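Local structure of 6-phosphogluconolactonase (Shewanella baltica, 3NWP) at residues D117-S122 against A161-T166; C144-C149 against E154-T159. The protein probably hydrolyses 6-phosphogluconolactone to 6-phosphogluconate, the second step of the oxidative pentose phosphate pathway. All coordinates share one frame; numbering follows the deposited sequence. Where two conformers were deposited one is given.

Contact 1 (D117-S122 against A161-T166); sequences DMAAES and ALCVAT
Cys163, the first residue of strand 163-166, sets its sulfur against helix 112-122 at Ala119 and Ala120, which present methyl groups. The tight part of the contact is gathered round this one atom. SG of Cys163 lies 3.4 Å from the backbone N of Ala120, so the sulfur rests on the helix backbone itself. It also meets both methyls, standing 3.8 Å from CB of Ala119 and equally far from CB of Ala120. The small alanine side chains are consistent with so close an approach. The chi1 of Cys163, 54°, places SG between its own backbone N and carbonyl carbon while CB points at the helix.

One residue earlier the fit is looser. Leu162 CD1 comes no closer than 3.8 Å to the carbonyl O of Ala120, and CB of Leu162 is 4.4 Å from CB of Ala120; both residues are partly exposed. On the solvent side of the helix, Asp117, Met118 (a selenomethionine) and Glu121 turn away from the strand and are exposed. No hydrogen bond crosses between the segments; van der Waals contact, partly against backbone atoms, joins them.

Strand 163-166 pairs antiparallel with strand 175-178, whose Ile176 also touches Ala119; the contact thus joins helix 112-122 to an outlying strand of the mixed sheet.

Contact 2 (C144-C149 against E154-T159); sequences CSWFPC and ENALTT
Trp146 meets helix 153-158 through the apolar atoms of its indole, a worked case of one large ring in a loop packing on small and branched side chains of a helix that follows a few residues later. Along the helix, Glu154 takes part through its backbone rather than by touching the ring: the carbonyl O of Glu154 accepts the hydroxyl of Thr158, OG1, at 2.6 Å, with the donor above the carbonyl plane. Asn155 also serves the helix end, its O receiving the backbone N of both Thr158 and Thr159.

Ala156 is the first to touch the ring. Its CB points toward the loop and stops 3.9 Å from CD1 of Trp146, on the five-membered part of the indole. Leu157 follows with a longer reach: CB points to the side, but CG sits anti to the carbonyl carbon (chi1 -62°). A chi2 of 177° sends CD1 on away from CA, and the other branch, Leu157 CD2, meets Trp146 CE3 at 4.0 Å. This methyl stands 3.9 Å above the indole plane, displaced toward the rim, while Cys144 CB lies over the opposite face. With Thr159 the chain leaves helical geometry.

The indole nitrogen makes its hydrogen bond elsewhere, from Trp146 NE1 to the carbonyl O of Leu178, which satisfies the one polar atom of a buried ring and should restrict its rotation. The ring also touches Thr177 of strand 175-178 and Ile183 of helix 180-184. The chemistry therefore implies an indole packed where loop, strand and two helices meet, oriented by its N-H and leaving contact with helix 153-158 to carbon.

In the fold
Both segments of contact 2 fall, in sequence, between the two segments of contact 1, and the contact centres are about 13 Å apart. Strand 163-166 is the shared element: next to Cys163, Val164 faces helix 153-158 and the residue after it, with Val164 CG2 3.9 Å from Ala156 CA and Val164 CG1 3.7 Å from Thr159 CG2. At the far end of the strand, Thr166 OG1 lies 2.9 Å from Ser145 O, a probable hydrogen bond to the loop that carries Trp146. Strand and loop both also meet strand 175-178: Val164 pairs with Thr177 through the backbone, while Ser145 bonds through N to Thr177 OG1 and through OG to Arg175 NH1. Ser145 OG further bonds to Asp72 OD2, on strand 66-74.

Contact 1 (D117-S122 against A161-T166)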
loop_
_atom_site.group_PDB
_atom_site.type_symbol
_atom_site.label_atom_id
_atom_site.label_comp_id
_atom_site.label_asym_id
_atom_site.label_seq_id
_atom_site.Cartn_x
_atom_site.Cartn_y
_atom_site.Cartn_z
ATOM N N ASP A 117 -17.443 2.954 6.972
ATOM C CA ASP A 117 -17.350 3.659 8.203
ATOM C C ASP A 117 -16.805 2.754 9.327
ATOM O O ASP A 117 -15.966 3.179 10.118
ATOM C CB ASP A 117 -18.708 4.200 8.615
ATOM C CG ASP A 117 -18.590 5.340 9.623
ATOM O OD1 ASP A 117 -17.928 6.366 9.328
ATOM O OD2 ASP A 117 -19.146 5.163 10.711
HETATM N N MSE A 118 -17.262 1.501 9.341
HETATM C CA MSE A 118 -16.791 0.500 10.298
HETATM C C MSE A 118 -15.303 0.214 10.059
HETATM O O MSE A 118 -14.524 0.069 11.003
HETATM C CB MSE A 118 -17.602 -0.786 10.178
HETATM C CG MSE A 118 -17.022 -1.984 10.915
HETATM SE SE MSE A 118 -18.195 -3.504 10.943
HETATM C CE MSE A 118 -19.488 -2.787 12.192
ATOM N N ALA A 119 -14.929 0.103 8.783
ATOM C CA ALA A 119 -13.511 -0.075 8.446
ATOM C C ALA A 119 -12.672 1.105 8.973
ATOM O O ALA A 119 -11.622 0.861 9.573
ATOM C CB ALA A 119 -13.315 -0.288 6.913
ATOM N N ALA A 120 -13.105 2.351 8.759
ATOM C CA ALA A 120 -12.351 3.550 9.188
ATOM C C ALA A 120 -12.215 3.530 10.716
ATOM O O ALA A 120 -11.109 3.763 11.252
ATOM C CB ALA A 120 -13.007 4.861 8.636
ATOM N N GLU A 121 -13.289 3.188 11.438
ATOM C CA GLU A 121 -13.236 3.155 12.912
ATOM C C GLU A 121 -12.359 2.031 13.443
ATOM O O GLU A 121 -11.801 2.099 14.548
ATOM C CB GLU A 121 -14.650 3.017 13.491
ATOM C CG GLU A 121 -14.697 2.859 15.014
ATOM N N SER A 122 -12.237 0.958 12.683
ATOM C CA SER A 122 -11.445 -0.171 13.158
ATOM C C SER A 122 -9.962 0.112 13.144
ATOM O O SER A 122 -9.225 -0.640 13.765
ATOM C CB SER A 122 -11.667 -1.431 12.333
ATOM O OG SER A 122 -11.045 -1.264 11.077
ATOM N N ALA A 161 -11.540 11.201 5.842
ATOM C CA ALA A 161 -11.774 9.880 6.389
ATOM C C ALA A 161 -10.595 8.966 6.062
ATOM O O ALA A 161 -9.936 9.154 5.048
ATOM C CB ALA A 161 -13.052 9.255 5.828
ATOM N N LEU A 162 -10.350 7.993 6.895
ATOM C CA LEU A 162 -9.226 7.094 6.657
ATOM C C LEU A 162 -9.417 6.165 5.464
ATOM O O LEU A 162 -8.436 5.757 4.844
ATOM C CB LEU A 162 -8.906 6.263 7.916
ATOM C CG LEU A 162 -8.305 7.078 9.078
ATOM C CD1 LEU A 162 -8.203 6.048 10.244
ATOM C CD2 LEU A 162 -6.908 7.671 8.765
ATOM N N CYS A 163 -10.669 5.778 5.182
ATOM C CA CYS A 163 -10.932 4.913 4.034
ATOM C C CYS A 163 -12.300 5.203 3.453
ATOM O O CYS A 163 -13.207 5.689 4.147
ATOM C CB CYS A 163 -10.719 3.477 4.354
ATOM S SG CYS A 163 -11.626 2.888 5.754
ATOM N N VAL A 164 -12.405 4.938 2.161
ATOM C CA VAL A 164 -13.619 5.200 1.410
ATOM C C VAL A 164 -13.824 4.116 0.397
ATOM O O VAL A 164 -12.885 3.394 0.040
ATOM C CB VAL A 164 -13.630 6.536 0.712
ATOM C CG1 VAL A 164 -13.528 7.699 1.727
ATOM C CG2 VAL A 164 -12.584 6.631 -0.382
ATOM N N ALA A 165 -15.064 4.001 -0.087
ATOM C CA ALA A 165 -15.352 3.050 -1.141
ATOM C C ALA A 165 -15.027 3.626 -2.475
ATOM O O ALA A 165 -15.198 4.812 -2.738
ATOM C CB ALA A 165 -16.885 2.623 -1.115
ATOM N N THR A 166 -14.601 2.773 -3.399
ATOM C CA THR A 166 -14.467 3.163 -4.791
ATOM C C THR A 166 -14.931 2.031 -5.715
ATOM O O THR A 166 -14.911 0.850 -5.327
ATOM C CB THR A 166 -13.005 3.580 -5.219
ATOM O OG1 THR A 166 -12.186 2.407 -5.279
ATOM C CG2 THR A 166 -12.425 4.628 -4.246
#

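Contact 2 (C144-C149 against E154-T159)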
loop_
_atom_site.group_PDB
_atom_site.type_symbol
_atom_site.label_atom_id
_atom_site.label_comp_id
_atom_site.label_asym_id
_atom_site.label_seq_id
_atom_site.Cartn_x
_atom_site.Cartn_y
_atom_site.Cartn_z
ATOM N N CYS A 144 -3.198 2.096 -4.687
ATOM C CA CYS A 144 -4.303 1.746 -3.746
ATOM C C CYS A 144 -5.489 1.295 -4.587
ATOM O O CYS A 144 -5.312 0.491 -5.524
ATOM C CB CYS A 144 -4.614 2.877 -2.777
ATOM S SG CYS A 144 -3.159 3.375 -1.790
ATOM N N SER A 145 -6.728 1.728 -4.257
ATOM C CA SER A 145 -7.846 1.619 -5.196
ATOM C C SER A 145 -8.302 3.011 -5.632
ATOM O O SER A 145 -9.516 3.293 -5.748
ATOM C CB SER A 145 -9.007 0.706 -4.692
ATOM O OG SER A 145 -8.675 -0.669 -4.870
ATOM N N TRP A 146 -7.327 3.877 -5.894
ATOM C CA TRP A 146 -7.528 5.196 -6.476
ATOM C C TRP A 146 -7.479 5.037 -7.968
ATOM O O TRP A 146 -6.416 5.021 -8.578
ATOM C CB TRP A 146 -6.447 6.217 -6.044
ATOM C CG TRP A 146 -6.159 6.370 -4.583
ATOM C CD1 TRP A 146 -6.880 5.892 -3.486
ATOM C CD2 TRP A 146 -4.992 6.997 -4.046
ATOM N NE1 TRP A 146 -6.222 6.214 -2.321
ATOM C CE2 TRP A 146 -5.038 6.853 -2.642
ATOM C CE3 TRP A 146 -3.887 7.627 -4.623
ATOM C CZ2 TRP A 146 -4.041 7.362 -1.821
ATOM C CZ3 TRP A 146 -2.888 8.122 -3.777
ATOM C CH2 TRP A 146 -2.967 7.955 -2.411
ATOM N N PHE A 147 -8.636 4.817 -8.578
ATOM C CA PHE A 147 -8.699 4.475 -9.970
ATOM C C PHE A 147 -9.170 5.673 -10.797
ATOM O O PHE A 147 -10.179 6.304 -10.431
ATOM C CB PHE A 147 -9.686 3.341 -10.198
ATOM C CG PHE A 147 -9.141 1.980 -9.920
ATOM C CD1 PHE A 147 -8.476 1.280 -10.906
ATOM C CD2 PHE A 147 -9.320 1.379 -8.676
ATOM C CE1 PHE A 147 -7.994 0.012 -10.661
ATOM C CE2 PHE A 147 -8.796 0.142 -8.423
ATOM C CZ PHE A 147 -8.144 -0.556 -9.419
ATOM N N PRO A 148 -8.518 5.924 -11.905
ATOM C CA PRO A 148 -8.945 7.041 -12.753
ATOM C C PRO A 148 -10.300 6.785 -13.452
ATOM O O PRO A 148 -10.964 7.721 -13.849
ATOM C CB PRO A 148 -7.801 7.183 -13.740
ATOM C CG PRO A 148 -7.106 5.890 -13.795
ATOM C CD PRO A 148 -7.319 5.241 -12.442
ATOM N N CYS A 149 -10.716 5.537 -13.498
ATOM C CA CYS A 149 -11.995 5.182 -14.091
ATOM C C CYS A 149 -13.149 5.183 -13.084
ATOM O O CYS A 149 -14.234 4.719 -13.429
ATOM C CB CYS A 149 -11.844 3.785 -14.702
ATOM S SG CYS A 149 -11.459 2.512 -13.470
ATOM N N GLU A 154 -12.060 11.663 -6.769
ATOM C CA GLU A 154 -11.886 12.917 -6.038
ATOM C C GLU A 154 -12.120 12.772 -4.539
ATOM O O GLU A 154 -11.374 13.358 -3.727
ATOM C CB GLU A 154 -12.779 14.009 -6.657
ATOM C CG GLU A 154 -12.435 15.421 -6.181
ATOM C CD GLU A 154 -11.033 15.948 -6.636
ATOM O OE1 GLU A 154 -10.206 15.195 -7.182
ATOM O OE2 GLU A 154 -10.754 17.143 -6.437
ATOM N N ASN A 155 -13.150 12.014 -4.147
ATOM C CA ASN A 155 -13.370 11.717 -2.766
ATOM C C ASN A 155 -12.124 11.035 -2.139
ATOM O O ASN A 155 -11.679 11.434 -1.068
ATOM C CB ASN A 155 -14.635 10.904 -2.521
ATOM C CG ASN A 155 -15.010 10.882 -1.056
ATOM O OD1 ASN A 155 -14.889 11.912 -0.381
ATOM N ND2 ASN A 155 -15.454 9.746 -0.572
ATOM N N ALA A 156 -11.640 10.006 -2.771
ATOM C CA ALA A 156 -10.446 9.339 -2.229
ATOM C C ALA A 156 -9.294 10.315 -2.059
ATOM O O ALA A 156 -8.532 10.212 -1.098
ATOM C CB ALA A 156 -10.057 8.168 -3.100
ATOM N N LEU A 157 -9.139 11.229 -3.012
ATOM C CA LEU A 157 -8.006 12.185 -3.023
ATOM C C LEU A 157 -8.150 13.334 -2.049
ATOM O O LEU A 157 -7.177 14.019 -1.752
ATOM C CB LEU A 157 -7.772 12.717 -4.450
ATOM C CG LEU A 157 -7.396 11.660 -5.482
ATOM C CD1 LEU A 157 -7.290 12.341 -6.826
ATOM C CD2 LEU A 157 -6.070 10.916 -5.065
ATOM N N THR A 158 -9.389 13.600 -1.587
ATOM C CA THR A 158 -9.646 14.793 -0.782
ATOM C C THR A 158 -10.343 14.608 0.589
ATOM O O THR A 158 -10.300 15.540 1.435
ATOM C CB THR A 158 -10.408 15.853 -1.619
ATOM O OG1 THR A 158 -11.682 15.318 -1.991
ATOM C CG2 THR A 158 -9.606 16.255 -2.868
ATOM N N THR A 159 -10.869 13.428 0.849
ATOM C CA THR A 159 -11.499 13.124 2.117
ATOM C C THR A 159 -10.517 13.164 3.264
ATOM O O THR A 159 -9.306 12.918 3.077
ATOM C CB THR A 159 -12.212 11.797 2.089
ATOM O OG1 THR A 159 -13.031 11.673 3.265
ATOM C CG2 THR A 159 -11.223 10.587 2.063
#